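Local coordinates for endoglucanase family 5 (Clostridium acetobutylicum ATCC 824, PDB 6PZ7), which probably cleaves internal beta-1,4 linkages of cellulose and related plant cell-wall glucans, acting as a broad-specificity endoglucanase, at residues F170-V175 with I209-K214; S105-T110 with D119-V124; A203-V208 with Y255-K260; A197-A202 with L220-P225. All coordinates share one frame; numbering follows the deposited sequence.

Contact 1: F170-V175 with I209-K214; sequences FNLTAV and IPNNDK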
loop_
_atom_site.group_PDB
_atom_site.type_symbol
_atom_site.label_atom_id
_atom_site.label_comp_id
_atom_site.label_asym_id
_atom_site.label_seq_id
_atom_site.Cartn_x
_atom_site.Cartn_y
_atom_site.Cartn_z
ATOM N N PHE A 170 3.652 -9.052 14.722
ATOM C CA PHE A 170 2.682 -7.982 14.550
ATOM C C PHE A 170 1.639 -8.325 13.482
ATOM O O PHE A 170 0.445 -8.061 13.676
ATOM C CB PHE A 170 3.374 -6.685 14.138
ATOM C CG PHE A 170 4.218 -6.006 15.211
ATOM C CD1 PHE A 170 4.133 -6.325 16.557
ATOM C CD2 PHE A 170 5.065 -4.997 14.828
ATOM C CE1 PHE A 170 4.910 -5.650 17.493
ATOM C CE2 PHE A 170 5.834 -4.312 15.766
ATOM C CZ PHE A 170 5.751 -4.642 17.100
ATOM N N ASN A 171 2.069 -8.883 12.344
ATOM C CA ASN A 171 1.113 -9.259 11.312
ATOM C C ASN A 171 0.159 -10.327 11.831
ATOM O O ASN A 171 -1.039 -10.300 11.522
ATOM C CB ASN A 171 1.850 -9.749 10.059
ATOM C CG ASN A 171 2.398 -8.614 9.202
ATOM O OD1 ASN A 171 1.820 -7.513 9.170
ATOM N ND2 ASN A 171 3.461 -8.886 8.451
ATOM N N LEU A 172 0.682 -11.299 12.579
ATOM C CA LEU A 172 -0.161 -12.341 13.156
ATOM C C LEU A 172 -1.185 -11.756 14.117
ATOM O O LEU A 172 -2.364 -12.114 14.059
ATOM C CB LEU A 172 0.701 -13.370 13.891
ATOM C CG LEU A 172 -0.061 -14.470 14.617
ATOM C CD1 LEU A 172 -0.912 -15.229 13.689
ATOM C CD2 LEU A 172 0.921 -15.388 15.357
ATOM N N THR A 173 -0.742 -10.854 14.996
ATOM C CA THR A 173 -1.639 -10.197 15.930
ATOM C C THR A 173 -2.748 -9.488 15.170
ATOM O O THR A 173 -3.932 -9.583 15.525
ATOM C CB THR A 173 -0.858 -9.172 16.762
ATOM O OG1 THR A 173 0.118 -9.827 17.585
ATOM C CG2 THR A 173 -1.793 -8.376 17.658
ATOM N N ALA A 174 -2.382 -8.720 14.147
ATOM C CA ALA A 174 -3.398 -7.985 13.379
ATOM C C ALA A 174 -4.382 -8.920 12.678
ATOM O O ALA A 174 -5.591 -8.699 12.723
ATOM C CB ALA A 174 -2.709 -7.053 12.408
ATOM N N VAL A 175 -3.894 -9.973 12.026
ATOM C CA VAL A 175 -4.788 -10.921 11.359
ATOM C C VAL A 175 -5.727 -11.571 12.364
ATOM O O VAL A 175 -6.940 -11.674 12.133
ATOM C CB VAL A 175 -3.998 -11.980 10.561
ATOM C CG1 VAL A 175 -4.894 -13.131 10.162
ATOM C CG2 VAL A 175 -3.345 -11.340 9.323
ATOM N N ILE A 209 3.565 -16.103 6.719
ATOM C CA ILE A 209 2.146 -15.782 6.550
ATOM C C ILE A 209 1.379 -16.150 7.820
ATOM O O ILE A 209 1.385 -17.330 8.206
ATOM C CB ILE A 209 1.567 -16.552 5.347
ATOM C CG1 ILE A 209 2.303 -16.208 4.062
ATOM C CG2 ILE A 209 0.050 -16.303 5.227
ATOM C CD1 ILE A 209 2.073 -14.783 3.545
ATOM N N PRO A 210 0.703 -15.218 8.488
ATOM C CA PRO A 210 -0.026 -15.545 9.725
ATOM C C PRO A 210 -0.943 -16.742 9.566
ATOM O O PRO A 210 -1.814 -16.766 8.671
ATOM C CB PRO A 210 -0.832 -14.264 10.012
ATOM C CG PRO A 210 0.009 -13.162 9.441
ATOM C CD PRO A 210 0.609 -13.775 8.165
ATOM N N ASN A 211 -0.745 -17.761 10.411
ATOM C CA ASN A 211 -1.585 -18.960 10.443
ATOM C C ASN A 211 -1.618 -19.714 9.120
ATOM O O ASN A 211 -2.493 -20.551 8.899
ATOM C CB ASN A 211 -3.023 -18.633 10.873
ATOM C CG ASN A 211 -3.088 -17.959 12.205
ATOM O OD1 ASN A 211 -2.456 -18.405 13.169
ATOM N ND2 ASN A 211 -3.846 -16.870 12.304
ATOM N N ASN A 212 -0.688 -19.423 8.199
ATOM C CA ASN A 212 -0.778 -19.960 6.834
ATOM C C ASN A 212 -2.188 -19.730 6.272
ATOM O O ASN A 212 -2.734 -20.564 5.564
ATOM C CB ASN A 212 -0.376 -21.449 6.782
ATOM C CG ASN A 212 0.101 -21.875 5.406
ATOM O OD1 ASN A 212 0.210 -21.071 4.486
ATOM N ND2 ASN A 212 0.426 -23.164 5.259
ATOM N N ASP A 213 -2.736 -18.543 6.547
ATOM C CA ASP A 213 -4.095 -18.175 6.136
ATOM C C ASP A 213 -4.155 -18.030 4.622
ATOM O O ASP A 213 -3.414 -17.250 4.021
ATOM C CB ASP A 213 -4.400 -16.870 6.859
ATOM C CG ASP A 213 -5.829 -16.361 6.704
ATOM O OD1 ASP A 213 -6.394 -16.418 5.595
ATOM O OD2 ASP A 213 -6.366 -15.899 7.723
ATOM N N LYS A 214 -5.087 -18.774 4.000
ATOM C CA LYS A 214 -5.193 -18.796 2.545
ATOM C C LYS A 214 -5.721 -17.496 1.953
ATOM O O LYS A 214 -5.677 -17.327 0.732
ATOM C CB LYS A 214 -6.077 -19.960 2.071
ATOM C CG LYS A 214 -7.551 -19.796 2.428
ATOM C CD LYS A 214 -8.394 -20.998 1.958
ATOM C CE LYS A 214 -9.848 -20.832 2.350
ATOM N NZ LYS A 214 -10.669 -22.050 2.013
#

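Contact 2: S105-T110 with D119-V124; sequences SWIIPT and DELTKV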
loop_
_atom_site.group_PDB
_atom_site.type_symbol
_atom_site.label_atom_id
_atom_site.label_comp_id
_atom_site.label_asym_id
_atom_site.label_seq_id
_atom_site.Cartn_x
_atom_site.Cartn_y
_atom_site.Cartn_z
ATOM N N SER A 105 5.459 5.398 15.181
ATOM C CA SER A 105 5.718 5.943 16.508
ATOM C C SER A 105 5.283 4.984 17.592
ATOM O O SER A 105 5.854 5.023 18.698
ATOM C CB SER A 105 5.000 7.284 16.680
ATOM O OG SER A 105 3.606 7.147 16.552
ATOM N N TRP A 106 4.264 4.129 17.343
ATOM C CA TRP A 106 3.731 3.218 18.337
ATOM C C TRP A 106 3.802 1.764 17.892
ATOM O O TRP A 106 3.621 0.875 18.721
ATOM C CB TRP A 106 2.299 3.619 18.763
ATOM C CG TRP A 106 1.306 3.634 17.648
ATOM C CD1 TRP A 106 1.024 4.685 16.817
ATOM C CD2 TRP A 106 0.450 2.575 17.271
ATOM N NE1 TRP A 106 0.034 4.330 15.929
ATOM C CE2 TRP A 106 -0.327 3.031 16.179
ATOM C CE3 TRP A 106 0.274 1.266 17.722
ATOM C CZ2 TRP A 106 -1.269 2.231 15.555
ATOM C CZ3 TRP A 106 -0.679 0.480 17.099
ATOM C CH2 TRP A 106 -1.427 0.949 16.040
ATOM N N ILE A 107 4.104 1.480 16.628
ATOM C CA ILE A 107 4.349 0.129 16.125
ATOM C C ILE A 107 5.861 0.014 15.969
ATOM O O ILE A 107 6.410 0.564 15.018
ATOM C CB ILE A 107 3.636 -0.135 14.797
ATOM C CG1 ILE A 107 2.133 0.126 14.910
ATOM C CG2 ILE A 107 3.922 -1.537 14.330
ATOM C CD1 ILE A 107 1.392 0.139 13.596
ATOM N N ILE A 108 6.535 -0.674 16.887
ATOM C CA ILE A 108 7.999 -0.654 16.982
ATOM C C ILE A 108 8.531 -2.079 16.993
ATOM O O ILE A 108 8.432 -2.751 18.010
ATOM C CB ILE A 108 8.496 0.151 18.186
ATOM C CG1 ILE A 108 7.844 1.539 18.235
ATOM C CG2 ILE A 108 10.021 0.254 18.112
ATOM C CD1 ILE A 108 8.060 2.255 19.593
ATOM N N PRO A 109 9.122 -2.549 15.869
ATOM C CA PRO A 109 9.470 -3.986 15.783
ATOM C C PRO A 109 10.828 -4.317 16.393
ATOM O O PRO A 109 11.804 -4.670 15.710
ATOM C CB PRO A 109 9.405 -4.258 14.277
ATOM C CG PRO A 109 9.775 -2.957 13.658
ATOM C CD PRO A 109 9.068 -1.918 14.542
ATOM N N THR A 110 10.893 -4.244 17.727
ATOM C CA THR A 110 12.016 -4.782 18.503
ATOM C C THR A 110 11.447 -5.709 19.572
ATOM O O THR A 110 10.303 -5.555 20.001
ATOM C CB THR A 110 12.870 -3.687 19.180
ATOM O OG1 THR A 110 12.059 -3.039 20.164
ATOM C CG2 THR A 110 13.436 -2.719 18.195
ATOM N N ASP A 119 0.028 -5.076 22.098
ATOM C CA ASP A 119 -1.187 -4.745 22.822
ATOM C C ASP A 119 -1.923 -3.614 22.118
ATOM O O ASP A 119 -3.141 -3.672 21.924
ATOM C CB ASP A 119 -0.839 -4.369 24.260
ATOM C CG ASP A 119 -2.050 -3.964 25.028
ATOM O OD1 ASP A 119 -2.866 -4.855 25.328
ATOM O OD2 ASP A 119 -2.202 -2.772 25.282
ATOM N N GLU A 120 -1.227 -2.544 21.765
ATOM C CA GLU A 120 -1.897 -1.417 21.123
ATOM C C GLU A 120 -2.451 -1.827 19.757
ATOM O O GLU A 120 -3.554 -1.419 19.377
ATOM C CB GLU A 120 -0.960 -0.204 21.029
ATOM C CG GLU A 120 -1.732 0.987 20.536
ATOM C CD GLU A 120 -1.000 2.327 20.621
ATOM O OE1 GLU A 120 0.103 2.397 21.196
ATOM O OE2 GLU A 120 -1.594 3.313 20.071
ATOM N N LEU A 121 -1.718 -2.634 18.994
ATOM C CA LEU A 121 -2.199 -3.091 17.701
ATOM C C LEU A 121 -3.476 -3.869 17.854
ATOM O O LEU A 121 -4.387 -3.725 17.034
ATOM C CB LEU A 121 -1.151 -4.005 17.086
ATOM C CG LEU A 121 -0.141 -3.394 16.149
ATOM C CD1 LEU A 121 0.912 -4.449 15.773
ATOM C CD2 LEU A 121 -0.825 -2.797 14.886
ATOM N N THR A 122 -3.580 -4.698 18.884
ATOM C CA THR A 122 -4.808 -5.439 19.130
ATOM C C THR A 122 -5.968 -4.476 19.351
ATOM O O THR A 122 -7.044 -4.638 18.758
ATOM C CB THR A 122 -4.641 -6.368 20.344
ATOM O OG1 THR A 122 -3.547 -7.262 20.139
ATOM C CG2 THR A 122 -5.876 -7.173 20.578
ATOM N N LYS A 123 -5.778 -3.479 20.218
ATOM C CA LYS A 123 -6.868 -2.552 20.512
ATOM C C LYS A 123 -7.255 -1.730 19.290
ATOM O O LYS A 123 -8.438 -1.494 19.019
ATOM C CB LYS A 123 -6.468 -1.603 21.654
ATOM C CG LYS A 123 -6.829 -2.077 23.048
ATOM C CD LYS A 123 -5.995 -3.292 23.519
ATOM C CE LYS A 123 -6.286 -3.635 25.008
ATOM N NZ LYS A 123 -5.503 -4.803 25.423
ATOM N N VAL A 124 -6.259 -1.254 18.552
ATOM C CA VAL A 124 -6.506 -0.378 17.401
ATOM C C VAL A 124 -7.127 -1.152 16.235
ATOM O O VAL A 124 -8.171 -0.753 15.720
ATOM C CB VAL A 124 -5.219 0.374 17.001
ATOM C CG1 VAL A 124 -5.382 1.090 15.687
ATOM C CG2 VAL A 124 -4.818 1.343 18.096
#

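Contact 3: A203-V208 with Y255-K260; sequences AMNDLV and YNKFVK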
loop_
_atom_site.group_PDB
_atom_site.type_symbol
_atom_site.label_atom_id
_atom_site.label_comp_id
_atom_site.label_asym_id
_atom_site.label_seq_id
_atom_site.Cartn_x
_atom_site.Cartn_y
_atom_site.Cartn_z
ATOM N N ALA A 203 14.270 -9.889 3.660
ATOM C CA ALA A 203 12.924 -9.484 4.059
ATOM C C ALA A 203 11.885 -10.440 3.500
ATOM O O ALA A 203 10.954 -10.853 4.199
ATOM C CB ALA A 203 12.676 -8.044 3.623
ATOM N N MET A 204 12.017 -10.793 2.226
ATOM C CA MET A 204 11.070 -11.722 1.629
ATOM C C MET A 204 11.249 -13.123 2.194
ATOM O O MET A 204 10.261 -13.819 2.429
ATOM C CB MET A 204 11.194 -11.727 0.110
ATOM C CG MET A 204 10.913 -10.355 -0.524
ATOM S SD MET A 204 10.520 -10.418 -2.300
ATOM C CE MET A 204 12.039 -11.148 -2.911
ATOM N N ASN A 205 12.483 -13.541 2.466
ATOM C CA ASN A 205 12.708 -14.903 2.957
ATOM C C ASN A 205 12.186 -15.116 4.371
ATOM O O ASN A 205 11.740 -16.226 4.712
ATOM C CB ASN A 205 14.197 -15.246 2.912
ATOM C CG ASN A 205 14.662 -15.649 1.530
ATOM O OD1 ASN A 205 13.865 -16.023 0.662
ATOM N ND2 ASN A 205 15.972 -15.602 1.326
ATOM N N ASP A 206 12.203 -14.092 5.206
ATOM C CA ASP A 206 11.843 -14.247 6.596
ATOM C C ASP A 206 10.364 -14.029 6.883
ATOM O O ASP A 206 9.913 -14.335 8.000
ATOM C CB ASP A 206 12.686 -13.356 7.524
ATOM C CG ASP A 206 14.101 -13.864 7.737
ATOM O OD1 ASP A 206 14.436 -14.984 7.267
ATOM O OD2 ASP A 206 14.881 -13.137 8.425
ATOM N N LEU A 207 9.590 -13.568 5.905
ATOM C CA LEU A 207 8.161 -13.388 6.079
ATOM C C LEU A 207 7.494 -14.720 6.378
ATOM O O LEU A 207 7.709 -15.707 5.673
ATOM C CB LEU A 207 7.580 -12.791 4.806
ATOM C CG LEU A 207 6.131 -12.361 4.909
ATOM C CD1 LEU A 207 6.004 -11.125 5.779
ATOM C CD2 LEU A 207 5.560 -12.105 3.543
ATOM N N VAL A 208 6.638 -14.721 7.392
ATOM C CA VAL A 208 5.762 -15.845 7.721
ATOM C C VAL A 208 4.328 -15.384 7.528
ATOM O O VAL A 208 3.912 -14.380 8.110
ATOM C CB VAL A 208 5.995 -16.350 9.156
ATOM C CG1 VAL A 208 4.963 -17.420 9.508
ATOM C CG2 VAL A 208 7.408 -16.863 9.278
ATOM N N TYR A 255 8.058 -13.122 -8.212
ATOM C CA TYR A 255 7.298 -14.238 -8.759
ATOM C C TYR A 255 7.846 -15.574 -8.250
ATOM O O TYR A 255 7.085 -16.451 -7.813
ATOM C CB TYR A 255 7.354 -14.199 -10.293
ATOM C CG TYR A 255 6.779 -15.448 -10.926
ATOM C CD1 TYR A 255 5.408 -15.614 -11.038
ATOM C CD2 TYR A 255 7.602 -16.463 -11.377
ATOM C CE1 TYR A 255 4.860 -16.764 -11.568
ATOM C CE2 TYR A 255 7.072 -17.618 -11.934
ATOM C CZ TYR A 255 5.691 -17.755 -12.027
ATOM O OH TYR A 255 5.172 -18.923 -12.566
ATOM N N ASN A 256 9.162 -15.746 -8.305
ATOM C CA ASN A 256 9.740 -17.027 -7.907
ATOM C C ASN A 256 9.619 -17.287 -6.421
ATOM O O ASN A 256 9.467 -18.446 -6.002
ATOM C CB ASN A 256 11.190 -17.103 -8.372
ATOM C CG ASN A 256 11.303 -17.461 -9.845
ATOM O OD1 ASN A 256 10.517 -18.247 -10.357
ATOM N ND2 ASN A 256 12.267 -16.857 -10.520
ATOM N N LYS A 257 9.687 -16.261 -5.600
ATOM C CA LYS A 257 9.597 -16.471 -4.166
ATOM C C LYS A 257 8.179 -16.763 -3.706
ATOM O O LYS A 257 7.958 -17.656 -2.869
ATOM C CB LYS A 257 10.171 -15.265 -3.431
ATOM C CG LYS A 257 10.026 -15.355 -1.945
ATOM C CD LYS A 257 10.859 -16.502 -1.410
ATOM C CE LYS A 257 10.687 -16.661 0.072
ATOM N NZ LYS A 257 11.555 -17.761 0.565
ATOM N N PHE A 258 7.206 -16.000 -4.200
ATOM C CA PHE A 258 5.831 -16.027 -3.695
ATOM C C PHE A 258 4.844 -16.578 -4.718
ATOM O O PHE A 258 4.219 -17.629 -4.477
ATOM C CB PHE A 258 5.412 -14.617 -3.227
ATOM C CG PHE A 258 6.161 -14.132 -2.005
ATOM C CD1 PHE A 258 6.083 -14.820 -0.800
ATOM C CD2 PHE A 258 6.866 -12.957 -2.048
ATOM C CE1 PHE A 258 6.767 -14.369 0.318
ATOM C CE2 PHE A 258 7.539 -12.498 -0.916
ATOM C CZ PHE A 258 7.470 -13.204 0.255
ATOM N N VAL A 259 4.663 -15.898 -5.853
ATOM C CA VAL A 259 3.492 -16.145 -6.687
ATOM C C VAL A 259 3.500 -17.570 -7.213
ATOM O O VAL A 259 2.467 -18.257 -7.200
ATOM C CB VAL A 259 3.428 -15.137 -7.845
ATOM C CG1 VAL A 259 2.224 -15.450 -8.746
ATOM C CG2 VAL A 259 3.383 -13.681 -7.343
ATOM N N LYS A 260 4.663 -18.040 -7.666
ATOM C CA LYS A 260 4.792 -19.387 -8.241
ATOM C C LYS A 260 4.507 -20.461 -7.209
ATOM O O LYS A 260 4.140 -21.595 -7.573
ATOM C CB LYS A 260 6.218 -19.525 -8.757
ATOM C CG LYS A 260 6.590 -20.899 -9.298
ATOM C CD LYS A 260 8.078 -20.950 -9.581
ATOM C CE LYS A 260 8.879 -21.046 -8.305
ATOM N NZ LYS A 260 10.348 -20.978 -8.554
HETATM O O HOH W 1 10.591 -18.229 3.115
#

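Contact 4: A197-A202 with L220-P225; sequences ASTATA and LHMYAP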
loop_
_atom_site.group_PDB
_atom_site.type_symbol
_atom_site.label_atom_id
_atom_site.label_comp_id
_atom_site.label_asym_id
_atom_site.label_seq_id
_atom_site.Cartn_x
_atom_site.Cartn_y
_atom_site.Cartn_z
ATOM N N ALA A 197 7.949 -3.160 3.866
ATOM C CA ALA A 197 7.419 -3.583 2.572
ATOM C C ALA A 197 8.534 -3.785 1.556
ATOM O O ALA A 197 8.348 -3.665 0.352
ATOM C CB ALA A 197 6.294 -2.678 2.051
ATOM N N SER A 198 9.733 -4.116 2.040
ATOM C CA SER A 198 10.914 -4.273 1.212
ATOM C C SER A 198 10.882 -5.552 0.387
ATOM O O SER A 198 10.452 -6.608 0.830
ATOM C CB SER A 198 12.136 -4.317 2.123
ATOM O OG SER A 198 13.334 -4.401 1.374
ATOM N N THR A 199 11.495 -5.467 -0.786
ATOM C CA THR A 199 11.784 -6.608 -1.656
ATOM C C THR A 199 13.185 -7.168 -1.413
ATOM O O THR A 199 13.607 -8.077 -2.129
ATOM C CB THR A 199 11.626 -6.246 -3.144
ATOM O OG1 THR A 199 12.528 -5.175 -3.441
ATOM C CG2 THR A 199 10.205 -5.824 -3.434
ATOM N N ALA A 200 13.908 -6.690 -0.407
ATOM C CA ALA A 200 15.212 -7.260 -0.082
ATOM C C ALA A 200 15.058 -8.758 0.114
ATOM O O ALA A 200 14.097 -9.233 0.723
ATOM C CB ALA A 200 15.772 -6.614 1.177
ATOM N N THR A 201 16.068 -9.498 -0.329
ATOM C CA THR A 201 16.040 -10.962 -0.255
ATOM C C THR A 201 15.712 -11.474 1.153
ATOM O O THR A 201 14.842 -12.327 1.311
ATOM C CB THR A 201 17.387 -11.520 -0.744
ATOM O OG1 THR A 201 17.630 -11.004 -2.065
ATOM C CG2 THR A 201 17.401 -13.045 -0.733
ATOM N N ALA A 202 16.372 -10.949 2.175
ATOM C CA ALA A 202 16.155 -11.450 3.524
ATOM C C ALA A 202 14.773 -11.070 4.038
ATOM O O ALA A 202 14.167 -11.813 4.830
ATOM C CB ALA A 202 17.205 -10.944 4.511
ATOM N N LEU A 220 4.193 -5.619 -1.013
ATOM C CA LEU A 220 5.547 -5.137 -1.281
ATOM C C LEU A 220 5.465 -3.767 -1.924
ATOM O O LEU A 220 4.499 -3.464 -2.639
ATOM C CB LEU A 220 6.319 -6.098 -2.210
ATOM C CG LEU A 220 6.426 -7.537 -1.727
ATOM C CD1 LEU A 220 7.009 -8.401 -2.843
ATOM C CD2 LEU A 220 7.256 -7.645 -0.469
ATOM N N HIS A 221 6.453 -2.913 -1.672
ATOM C CA HIS A 221 6.549 -1.594 -2.297
ATOM C C HIS A 221 7.852 -1.569 -3.077
ATOM O O HIS A 221 8.888 -2.033 -2.574
ATOM C CB HIS A 221 6.526 -0.469 -1.283
ATOM C CG HIS A 221 5.244 -0.411 -0.515
ATOM N ND1 HIS A 221 5.082 0.419 0.571
ATOM C CD2 HIS A 221 4.068 -1.079 -0.654
ATOM C CE1 HIS A 221 3.857 0.263 1.057
ATOM N NE2 HIS A 221 3.228 -0.653 0.347
ATOM N N MET A 222 7.830 -1.094 -4.330
ATOM C CA MET A 222 9.023 -1.172 -5.170
ATOM C C MET A 222 9.019 -0.056 -6.219
ATOM O O MET A 222 8.454 -0.188 -7.320
ATOM C CB MET A 222 9.102 -2.548 -5.821
ATOM C CG MET A 222 10.441 -2.801 -6.526
ATOM S SD MET A 222 10.743 -4.430 -7.195
ATOM C CE MET A 222 9.863 -4.286 -8.728
ATOM N N TYR A 223 9.706 1.022 -5.890
ATOM C CA TYR A 223 9.828 2.182 -6.758
ATOM C C TYR A 223 11.078 2.008 -7.613
ATOM O O TYR A 223 12.087 2.694 -7.454
ATOM C CB TYR A 223 9.890 3.466 -5.959
ATOM C CG TYR A 223 8.651 3.855 -5.193
ATOM C CD1 TYR A 223 7.851 4.893 -5.623
ATOM C CD2 TYR A 223 8.298 3.222 -3.985
ATOM C CE1 TYR A 223 6.760 5.311 -4.892
ATOM C CE2 TYR A 223 7.191 3.635 -3.250
ATOM C CZ TYR A 223 6.433 4.684 -3.706
ATOM O OH TYR A 223 5.360 5.144 -2.993
ATOM N N ALA A 224 11.022 1.066 -8.493
ATOM C CA ALA A 224 12.183 0.664 -9.294
ATOM C C ALA A 224 12.150 1.278 -10.693
ATOM O O ALA A 224 11.071 1.477 -11.265
ATOM C CB ALA A 224 12.213 -0.862 -9.438
ATOM N N PRO A 225 13.321 1.519 -11.292
ATOM C CA PRO A 225 14.644 1.540 -10.652
ATOM C C PRO A 225 14.798 2.813 -9.843
ATOM O O PRO A 225 14.386 3.905 -10.274
ATOM C CB PRO A 225 15.610 1.514 -11.838
ATOM C CG PRO A 225 14.847 2.151 -12.970
ATOM C CD PRO A 225 13.378 1.915 -12.707
HETATM O O HOH W 2 11.562 -2.813 -2.306
#

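Contact 1: F170-V175 with I209-K214
In the outer layer of the TIM barrel, P210 lies against one flank of helix 161-180, touching N171, L172 and V175. The ring meets the helix with CG and CB. Its CG sits over a peptide unit, with P210 CG 3.7 Å from N171 O and equally 3.7 Å from L172 N. N171 O accepts from V175 N within the helix, and the proline's contact with it is van der Waals. One turn on, V175 crosses the ring at about a right angle, bringing V175 CG2 to 3.8 Å from P210 CG. L172 also meets the ring at CB: chi1 of 176° puts L172 CG anti to the backbone N, and beyond it L172 CD1 lies 3.8 Å from P210 CB. P210 belongs to the loop that carries the chain from helix 201-206 into strand 216-221, at the end of the barrel where its parallel strands begin. That loop is folded by consecutive turns, N212 N donating to I209 O and D213 N to P210 O, with N211 and N212 both in left-handed backbone conformations. The N211 amide lies crosswise against the L172 methyl, N211 OD1 and ND2 each 3.6 Å from L172 CD1, while ND2 hydrogen-bonds to OD1 of N176. Farther along the helix V175 CG1 is 4.0 Å from D213 OD2, an oxygen that forms a salt bridge with R179; the other oxygen, D213 OD1, accepts from the backbone N of R215.

Contact 2: S105-T110 with D119-V124
W106 and I107, in the irregular loop 105-110, face E120 and L121 of the helix that follows, the CA atoms of I107 and L121 lying 7.5 Å apart as the chain folds back on itself. The indole carries the contact. W106 CG stands between the backbone N and the carbonyl carbon (chi1 60°), the crowded position, and the ring slides in beside the helix. E120, extended along its length, crosses it at about a right angle and lays its carboxylate over one face, the two planes 20° apart. The closest approach is W106 CE3 to E120 CD, 3.3 Å, and E120 OE2 is 3.5 Å above the ring plane, offset toward the rim. On the opposite face I107 CG1 sits at a matching 3.5 Å above the plane, so the ring is sandwiched between its own neighbour in sequence and a helix side chain. At the edge, W106 CZ3 meets the backbone at L121 N, 3.8 Å away, while V124 approaches tip to tip, with V124 CB 4.0 Å from W106 CH2. I107 CD1 adds a contact of 3.9 Å to L121 CD2. W106 NE1 bonds to D103 OD1. The loop, which leads from strand 95-99 into helix 111-132, is tied to that helix by S117 OG, partner to both W106 O and I108 N; beyond, I107 packs on F170 of helix 161-180.

Contact 3: A203-V208 with Y255-K260
K257 and F258, near the end of helix 241-259, pack against M204 and N205 of the short helix 201-206, joining two helices on the outside of the TIM barrel. K257 comes first. Its CG lies over the centre of the F258 ring. The K257 and N205 side chains cross at about a right angle, and K257 NZ donates to N205 OD1 over 2.9 Å, tilted 28° from the carbonyl plane. A second link runs through water 1, which accepts from K257 NZ at 2.8 Å and donates to N205 O, so the lysine grips OD1 directly and N205 O through the water. F258 follows, on the buried side, where it also touches V218 and V265 of the barrel strands. Its CZ is 3.6 Å from M204 O, and its CE2 is 3.9 Å from M204 CB. The methionine makes a Met-aromatic contact, M204 SD being 5.1 Å from the F258 ring centroid and 70° off the ring normal, an oblique approach. The turn 255-259, which includes F258, is of the wider pi type, with K260 N donating to Y255 O at 2.9 Å.

Contact 4: A197-A202 with L220-P225
A197, in a left-handed backbone conformation (phi 56°), turns its carbonyl to the end of strand 216-221, where H221 N donates to A197 O over 2.9 Å. The bond is nearly straight, 173° at the hydrogen, and uses a lone pair in the carbonyl plane. L220 CA makes a CA-H...O contact with the same oxygen at 3.6 Å. Two residues on, water 2 spans the backbones, donating to H221 O at 2.8 Å and accepting from T199 N. Among the side chains, the methyl of A197 sits over the H221 imidazole in a CH-pi contact: A197 CB is 3.6 Å from the H221 ring centroid and 13° off the ring normal. T199 CG2 lies 4.1 Å from L220 CB and 4.0 Å from M222 SD, the T199 and M222 side chains crossing at about a right angle. L220 CD2 reaches S198 O at 3.6 Å. S198 OG in turn accepts from A200 N, an ST turn just ahead of helix 201-206. Buried H221 also bonds through ND1 to E146 OE2; E146 follows N145 just after strand 139-142, the place where relatives in the GH5 family carry the catalytic acid/base. The whole belongs to a beta-alpha-beta unit, strand 190-193, helix 201-206 and strand 216-221, at the C-terminal strand ends where TIM-barrel enzymes place their active sites.

The four contacts form two touching pairs around one barrel. Contacts 1 and 2 have centres about 15 Å apart and meet through helix 161-180: T173 CG2 lies 3.2 Å from T122 OG1, and F170 CZ 3.4 Å from I108 O. Contacts 3 and 4 are closer, centres about 11 Å apart, and both use helix 201-206; M204 brings CE to 3.5 Å from T199 O. Contact 1 joins contact 3 in sequence alone, since V208 runs directly into I209. Contact 4 reaches the probable catalytic centre through H221, which bonds E146, and the S198 side chain is about 4 Å from a bound 1,2-ethanediol, probably from the crystallisation liquor.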